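Local atomic coordinates of peptidase M16 inactive domain family protein (Pseudomonas fluorescens, PDB entry 3GWB), a protein that probably acts as a metal-binding hydrolase of the peptidase M16 family. Residues I259-D263 with Y378-Y384. Numbering follows the deposited sequence.
Sequences IDRDD and YNLPLSY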
ATOM      1  N   ILE A 259      -2.772  -5.257  27.413  1.00 20.32           N
ATOM      2  CA  ILE A 259      -2.471  -6.622  27.817  1.00 20.89           C
ATOM      3  C   ILE A 259      -1.416  -7.241  26.910  1.00 20.65           C
ATOM      4  O   ILE A 259      -1.082  -6.685  25.864  1.00 18.43           O
ATOM      5  CB  ILE A 259      -3.728  -7.513  27.737  1.00 21.09           C
ATOM      6  CG1 ILE A 259      -4.295  -7.462  26.314  1.00 21.41           C
ATOM      7  CG2 ILE A 259      -4.766  -7.048  28.748  1.00 20.62           C
ATOM      8  CD1 ILE A 259      -5.245  -8.595  25.988  1.00 25.25           C
ATOM      9  N   ASP A 260      -0.877  -8.382  27.329  1.00 21.33           N
ATOM     10  CA  ASP A 260       0.083  -9.097  26.502  1.00 23.63           C
ATOM     11  C   ASP A 260      -0.786 -10.097  25.739  1.00 24.08           C
ATOM     12  O   ASP A 260      -1.890 -10.423  26.177  1.00 21.30           O
ATOM     13  CB  ASP A 260       1.157  -9.805  27.343  1.00 27.86           C
ATOM     14  CG  ASP A 260       0.579 -10.616  28.479  1.00 32.19           C
ATOM     15  OD1 ASP A 260      -0.407 -11.346  28.254  1.00 35.59           O
ATOM     16  OD2 ASP A 260       1.126 -10.528  29.600  1.00 35.23           O
ATOM     17  N   ARG A 261      -0.294 -10.565  24.598  1.00 25.00           N
ATOM     18  CA  ARG A 261      -1.047 -11.463  23.732  1.00 25.18           C
ATOM     19  C   ARG A 261      -1.648 -12.733  24.329  1.00 25.51           C
ATOM     20  O   ARG A 261      -2.740 -13.144  23.926  1.00 26.15           O
ATOM     21  CB  ARG A 261      -0.200 -11.833  22.511  1.00 25.14           C
ATOM     22  CG  ARG A 261      -0.964 -12.606  21.441  1.00 26.23           C
ATOM     23  CD  ARG A 261      -2.037 -11.748  20.781  1.00 27.09           C
ATOM     24  NE  ARG A 261      -2.849 -12.490  19.818  1.00 24.49           N
ATOM     25  CZ  ARG A 261      -3.775 -13.390  20.146  1.00 27.40           C
ATOM     26  NH1 ARG A 261      -4.012 -13.667  21.422  1.00 25.35           N
ATOM     27  NH2 ARG A 261      -4.481 -14.003  19.200  1.00 25.17           N
ATOM     28  N   ASP A 262      -0.966 -13.365  25.279  1.00 24.67           N
ATOM     29  CA  ASP A 262      -1.513 -14.592  25.843  1.00 25.77           C
ATOM     30  C   ASP A 262      -2.372 -14.409  27.093  1.00 27.13           C
ATOM     31  O   ASP A 262      -2.682 -15.383  27.783  1.00 26.84           O
ATOM     32  CB  ASP A 262      -0.388 -15.584  26.143  1.00 28.40           C
ATOM     33  CG  ASP A 262       0.562 -15.081  27.208  1.00 31.02           C
ATOM     34  OD1 ASP A 262       0.319 -13.983  27.761  1.00 29.11           O
ATOM     35  OD2 ASP A 262       1.552 -15.790  27.490  1.00 31.58           O
ATOM     36  N   ASP A 263      -2.756 -13.169  27.384  1.00 27.13           N
ATOM     37  CA  ASP A 263      -3.591 -12.891  28.549  1.00 25.80           C
ATOM     38  C   ASP A 263      -4.949 -13.556  28.331  1.00 24.80           C
ATOM     39  O   ASP A 263      -5.527 -13.460  27.248  1.00 25.58           O
ATOM     40  CB  ASP A 263      -3.766 -11.384  28.730  1.00 26.75           C
ATOM     41  CG  ASP A 263      -4.369 -11.026  30.076  1.00 28.13           C
ATOM     42  OD1 ASP A 263      -5.564 -11.316  30.299  1.00 28.24           O
ATOM     43  OD2 ASP A 263      -3.638 -10.460  30.915  1.00 29.04           O
ATOM     44  N   TYR A 378       3.316 -16.984  20.369  1.00 13.55           N
ATOM     45  CA  TYR A 378       2.887 -16.616  21.716  1.00 15.56           C
ATOM     46  C   TYR A 378       2.481 -17.790  22.600  1.00 16.65           C
ATOM     47  O   TYR A 378       1.952 -17.593  23.698  1.00 19.20           O
ATOM     48  CB  TYR A 378       1.736 -15.618  21.615  1.00 13.20           C
ATOM     49  CG  TYR A 378       2.148 -14.330  20.957  1.00 13.18           C
ATOM     50  CD1 TYR A 378       3.047 -13.467  21.585  1.00 13.94           C
ATOM     51  CD2 TYR A 378       1.656 -13.973  19.705  1.00 13.56           C
ATOM     52  CE1 TYR A 378       3.443 -12.285  20.992  1.00 14.00           C
ATOM     53  CE2 TYR A 378       2.047 -12.782  19.097  1.00 16.41           C
ATOM     54  CZ  TYR A 378       2.942 -11.945  19.749  1.00 14.66           C
ATOM     55  OH  TYR A 378       3.341 -10.766  19.170  1.00 18.70           O
ATOM     56  N   ASN A 379       2.736 -19.001  22.122  1.00 16.49           N
ATOM     57  CA  ASN A 379       2.397 -20.213  22.853  1.00 17.70           C
ATOM     58  C   ASN A 379       0.947 -20.238  23.320  1.00 17.91           C
ATOM     59  O   ASN A 379       0.677 -20.407  24.510  1.00 19.15           O
ATOM     60  CB  ASN A 379       3.321 -20.384  24.056  1.00 20.10           C
ATOM     61  CG  ASN A 379       4.767 -20.533  23.656  1.00 19.93           C
ATOM     62  OD1 ASN A 379       5.109 -21.370  22.825  1.00 26.06           O
ATOM     63  ND2 ASN A 379       5.629 -19.720  24.245  1.00 19.72           N
ATOM     64  N   LEU A 380       0.019 -20.065  22.383  1.00 15.27           N
ATOM     65  CA  LEU A 380      -1.403 -20.102  22.701  1.00 17.21           C
ATOM     66  C   LEU A 380      -1.844 -21.559  22.585  1.00 18.45           C
ATOM     67  O   LEU A 380      -1.218 -22.342  21.872  1.00 19.31           O
ATOM     68  CB  LEU A 380      -2.192 -19.239  21.712  1.00 15.68           C
ATOM     69  CG  LEU A 380      -1.735 -17.777  21.646  1.00 15.52           C
ATOM     70  CD1 LEU A 380      -2.563 -17.038  20.608  1.00 13.76           C
ATOM     71  CD2 LEU A 380      -1.868 -17.119  23.019  1.00 13.76           C
ATOM     72  N   PRO A 381      -2.922 -21.945  23.286  1.00 19.30           N
ATOM     73  CA  PRO A 381      -3.383 -23.335  23.206  1.00 19.38           C
ATOM     74  C   PRO A 381      -3.686 -23.805  21.778  1.00 18.60           C
ATOM     75  O   PRO A 381      -4.108 -23.028  20.925  1.00 13.93           O
ATOM     76  CB  PRO A 381      -4.615 -23.349  24.118  1.00 19.95           C
ATOM     77  CG  PRO A 381      -5.095 -21.942  24.075  1.00 21.88           C
ATOM     78  CD  PRO A 381      -3.813 -21.148  24.144  1.00 20.23           C
ATOM     79  N   LEU A 382      -3.462 -25.088  21.523  1.00 19.17           N
ATOM     80  CA  LEU A 382      -3.697 -25.630  20.195  1.00 22.15           C
ATOM     81  C   LEU A 382      -5.140 -25.419  19.721  1.00 22.68           C
ATOM     82  O   LEU A 382      -5.405 -25.335  18.523  1.00 24.73           O
ATOM     83  CB  LEU A 382      -3.362 -27.117  20.181  1.00 23.03           C
ATOM     84  CG  LEU A 382      -3.134 -27.702  18.796  1.00 25.42           C
ATOM     85  CD1 LEU A 382      -1.919 -27.040  18.173  1.00 25.22           C
ATOM     86  CD2 LEU A 382      -2.932 -29.204  18.903  1.00 27.16           C
ATOM     87  N   SER A 383      -6.065 -25.326  20.670  1.00 22.81           N
ATOM     88  CA  SER A 383      -7.475 -25.130  20.348  1.00 23.20           C
ATOM     89  C   SER A 383      -7.866 -23.662  20.436  1.00 23.91           C
ATOM     90  O   SER A 383      -9.046 -23.335  20.546  1.00 23.33           O
ATOM     91  CB  SER A 383      -8.340 -25.937  21.313  1.00 25.04           C
ATOM     92  OG  SER A 383      -8.075 -25.553  22.654  1.00 25.25           O
ATOM     93  N   TYR A 384      -6.873 -22.781  20.381  1.00 23.65           N
ATOM     94  CA  TYR A 384      -7.119 -21.348  20.478  1.00 25.44           C
ATOM     95  C   TYR A 384      -8.229 -20.832  19.563  1.00 25.51           C
ATOM     96  O   TYR A 384      -9.110 -20.092  19.995  1.00 24.81           O
ATOM     97  CB  TYR A 384      -5.843 -20.565  20.178  1.00 25.21           C
ATOM     98  CG  TYR A 384      -6.048 -19.076  20.300  1.00 27.08           C
ATOM     99  CD1 TYR A 384      -6.158 -18.473  21.553  1.00 28.34           C
ATOM    100  CD2 TYR A 384      -6.194 -18.276  19.167  1.00 27.96           C
ATOM    101  CE1 TYR A 384      -6.414 -17.118  21.678  1.00 29.25           C
ATOM    102  CE2 TYR A 384      -6.453 -16.911  19.282  1.00 29.64           C
ATOM    103  CZ  TYR A 384      -6.562 -16.340  20.542  1.00 30.60           C
ATOM    104  OH  TYR A 384      -6.831 -14.997  20.674  1.00 33.69           O
TER
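This is a loop-to-loop surface contact built on one arginine, Arg261, which reaches from 259-263 between Tyr378, Leu380 and Tyr384 of 378-384. The first segment links strand 249-257 to helix 266-277; the second joins helix 365-377 to helix 384-394. Arg261 CG lies over one face of the Tyr378 ring in a CH-pi contact, 3.7 Å from the centroid and 23° off the normal. With CG anti to the backbone N (chi1 -172°), the chain bends at chi2 and carries the guanidinium on to Tyr384. There NH2 donates to Tyr384 OH at 2.9 Å, the oxygen standing 19° out of the guanidinium plane. NH1 adds a weak bond to the same Tyr384 OH at 3.2 Å, so both terminal nitrogens give a hydrogen to one hydroxyl oxygen.

Each loop is shaped by a type I beta turn, Asp260 to Asp263 and Pro381 to Tyr384, the latter leading into helix 384-394. Segment 259-263 lies within the Peptidase M16 inactive domain, just after strand 249-257 of a five-stranded mixed sheet, and the contact packs its turn against the loop between two later helices. Leu380 CD1 sits over one guanidinium face, 3.8 Å from Arg261 NH1, and also over the centre of the Tyr384 ring. Its other methyl, CD2, packs on Asp262 CB at 3.8 Å. An alanine in place of Arg261 would probably leave Tyr384 OH without these two donors and Tyr378 without its CH-pi partner, with only CB still near that ring. Tyr266 of helix 266-277 makes a cation-pi contact with Arg261, while Tyr378 OH is hydrogen-bonded to Asp93.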